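Local coordinates for beta-agarase B (Zobellia galactanivorans, PDB 4ATF), which hydrolyses the beta-1,4-linkages of agarose in a random manner with retention of anomeric configuration, acting as a family GH16 beta-agarase, at residues A[14-19]-A[298-302]. The protein carries 1 engineered substitution. Residues are numbered along the deposited sequence.
Sequences WKDIPV and WIRIY
The N-terminal segment 14-19 crosses one face of residues 298-302, part of strand 293-306, without forming a backbone pair with it. Residues 14-16 have helical angles; 17-19 are loop, polyproline-II-like at Ile17 and Pro18. CA atoms of Lys15 and Arg300 lie 7.5 Å apart. Trp298, Arg300 and Tyr302 point their CA-to-CB bonds toward the segment. Arg300, chi1 p with chi2 and chi3 t, reaches the backbone carbonyls of 14-19. NH1 of Arg300 donates to Ile17 O at 2.7 Å; its NH2 donates to Pro18 O at 3.2 Å and weakly to Ile17 O at 3.3 Å. NE of Arg300 forms a salt bridge with Glu114 on strand 111-118. Tyr302 OH donates to Lys15 O at 2.8 Å and accepts a weak bond from Arg300 NH1 at 3.1 Å. Val19 CG2 sits over the Tyr302 ring, 3.8 Å from its centroid. Trp14, chi1 p, lays CB over the Trp298 five-membered ring, also 3.8 Å from the centroid. The contact fastens the N-terminal segment to the GH16 beta-sandwich, away from the agarose-binding cleft. Buried side-chain donors thus satisfy carbonyls of a loop that lacks strand pairing here.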
loop_
_atom_site.group_PDB
_atom_site.type_symbol
_atom_site.label_atom_id
_atom_site.label_comp_id
_atom_site.label_asym_id
_atom_site.label_seq_id
_atom_site.Cartn_x
_atom_site.Cartn_y
_atom_site.Cartn_z
ATOM N N TRP A 14 -20.552 -1.780 -6.385
ATOM C CA TRP A 14 -19.422 -1.374 -5.520
ATOM C C TRP A 14 -19.723 -0.146 -4.663
ATOM O O TRP A 14 -19.295 -0.097 -3.519
ATOM C CB TRP A 14 -18.158 -1.101 -6.348
ATOM C CG TRP A 14 -18.193 0.136 -7.254
ATOM C CD1 TRP A 14 -19.120 0.432 -8.224
ATOM C CD2 TRP A 14 -17.229 1.190 -7.290
ATOM N NE1 TRP A 14 -18.801 1.634 -8.848
ATOM C CE2 TRP A 14 -17.643 2.116 -8.296
ATOM C CE3 TRP A 14 -16.033 1.432 -6.595
ATOM C CZ2 TRP A 14 -16.909 3.276 -8.620
ATOM C CZ3 TRP A 14 -15.304 2.609 -6.897
ATOM C CH2 TRP A 14 -15.745 3.508 -7.929
ATOM N N LYS A 15 -20.417 0.856 -5.209
ATOM C CA LYS A 15 -20.698 2.097 -4.449
ATOM C C LYS A 15 -21.668 1.833 -3.276
ATOM O O LYS A 15 -21.619 2.545 -2.262
ATOM C CB LYS A 15 -21.292 3.218 -5.343
ATOM C CG LYS A 15 -20.388 3.733 -6.453
ATOM C CD LYS A 15 -21.008 4.920 -7.150
ATOM C CE LYS A 15 -20.496 4.997 -8.571
ATOM N NZ LYS A 15 -20.775 6.299 -9.239
ATOM N N ASP A 16 -22.509 0.815 -3.407
ATOM C CA ASP A 16 -23.523 0.492 -2.428
ATOM C C ASP A 16 -23.064 -0.454 -1.297
ATOM O O ASP A 16 -23.789 -0.648 -0.353
ATOM C CB ASP A 16 -24.673 -0.242 -3.136
ATOM C CG ASP A 16 -25.395 0.619 -4.171
ATOM O OD1 ASP A 16 -25.254 1.880 -4.080
ATOM O OD2 ASP A 16 -26.116 0.009 -5.055
ATOM N N ILE A 17 -21.896 -1.099 -1.414
ATOM C CA ILE A 17 -21.484 -2.046 -0.385
ATOM C C ILE A 17 -21.403 -1.231 0.909
ATOM O O ILE A 17 -20.790 -0.167 0.923
ATOM C CB ILE A 17 -20.103 -2.697 -0.722
ATOM C CG1 ILE A 17 -20.199 -3.560 -1.984
ATOM C CG2 ILE A 17 -19.645 -3.587 0.457
ATOM C CD1 ILE A 17 -18.865 -4.007 -2.554
ATOM N N PRO A 18 -21.987 -1.728 2.020
ATOM C CA PRO A 18 -21.879 -0.890 3.219
ATOM C C PRO A 18 -20.423 -0.551 3.591
ATOM O O PRO A 18 -19.501 -1.382 3.443
ATOM C CB PRO A 18 -22.419 -1.794 4.337
ATOM C CG PRO A 18 -23.377 -2.753 3.626
ATOM C CD PRO A 18 -22.807 -2.950 2.229
ATOM N N VAL A 19 -20.235 0.658 4.102
ATOM C CA VAL A 19 -18.972 1.061 4.679
ATOM C C VAL A 19 -18.929 0.499 6.115
ATOM O O VAL A 19 -19.882 0.737 6.895
ATOM C CB VAL A 19 -18.796 2.611 4.643
ATOM C CG1 VAL A 19 -17.590 3.026 5.506
ATOM C CG2 VAL A 19 -18.531 3.065 3.178
ATOM N N TRP A 298 -11.178 -2.257 -7.761
ATOM C CA TRP A 298 -11.608 -0.860 -7.498
ATOM C C TRP A 298 -11.016 -0.306 -6.222
ATOM O O TRP A 298 -10.488 -1.051 -5.376
ATOM C CB TRP A 298 -13.166 -0.706 -7.487
ATOM C CG TRP A 298 -14.006 -1.788 -6.704
ATOM C CD1 TRP A 298 -14.827 -2.802 -7.241
ATOM C CD2 TRP A 298 -14.161 -1.872 -5.271
ATOM N NE1 TRP A 298 -15.474 -3.496 -6.188
ATOM C CE2 TRP A 298 -15.076 -2.950 -4.990
ATOM C CE3 TRP A 298 -13.605 -1.153 -4.198
ATOM C CZ2 TRP A 298 -15.446 -3.301 -3.665
ATOM C CZ3 TRP A 298 -13.952 -1.516 -2.884
ATOM C CH2 TRP A 298 -14.874 -2.584 -2.636
ATOM N N ILE A 299 -11.085 1.008 -6.097
ATOM C CA ILE A 299 -10.688 1.698 -4.906
ATOM C C ILE A 299 -11.750 2.768 -4.648
ATOM O O ILE A 299 -12.084 3.574 -5.559
ATOM C CB ILE A 299 -9.231 2.243 -4.972
ATOM C CG1 ILE A 299 -8.839 2.878 -3.584
ATOM C CG2 ILE A 299 -9.058 3.193 -6.163
ATOM C CD1 ILE A 299 -7.315 3.112 -3.475
ATOM N N ARG A 300 -12.359 2.716 -3.459
ATOM C CA ARG A 300 -13.483 3.587 -3.175
ATOM C C ARG A 300 -13.112 4.396 -1.930
ATOM O O ARG A 300 -12.419 3.896 -1.016
ATOM C CB ARG A 300 -14.784 2.768 -3.021
ATOM C CG ARG A 300 -14.852 1.837 -1.752
ATOM C CD ARG A 300 -16.099 0.901 -1.952
ATOM N NE ARG A 300 -16.287 0.082 -0.734
ATOM C CZ ARG A 300 -17.430 0.038 -0.024
ATOM N NH1 ARG A 300 -18.550 0.686 -0.421
ATOM N NH2 ARG A 300 -17.498 -0.736 1.074
ATOM N N ILE A 301 -13.558 5.642 -1.919
ATOM C CA ILE A 301 -13.149 6.640 -0.953
ATOM C C ILE A 301 -14.428 7.371 -0.471
ATOM O O ILE A 301 -15.236 7.820 -1.294
ATOM C CB ILE A 301 -12.221 7.694 -1.627
ATOM C CG1 ILE A 301 -10.896 7.021 -2.096
ATOM C CG2 ILE A 301 -12.006 8.856 -0.662
ATOM C CD1 ILE A 301 -10.302 7.567 -3.462
ATOM N N TYR A 302 -14.624 7.453 0.851
ATOM C CA TYR A 302 -15.833 8.092 1.415
ATOM C C TYR A 302 -15.443 9.081 2.506
ATOM O O TYR A 302 -14.455 8.870 3.234
ATOM C CB TYR A 302 -16.783 7.047 2.046
ATOM C CG TYR A 302 -17.381 6.097 1.071
ATOM C CD1 TYR A 302 -16.644 4.996 0.580
ATOM C CD2 TYR A 302 -18.690 6.285 0.625
ATOM C CE1 TYR A 302 -17.193 4.129 -0.340
ATOM C CE2 TYR A 302 -19.274 5.390 -0.319
ATOM C CZ TYR A 302 -18.509 4.312 -0.762
ATOM O OH TYR A 302 -19.076 3.430 -1.674
#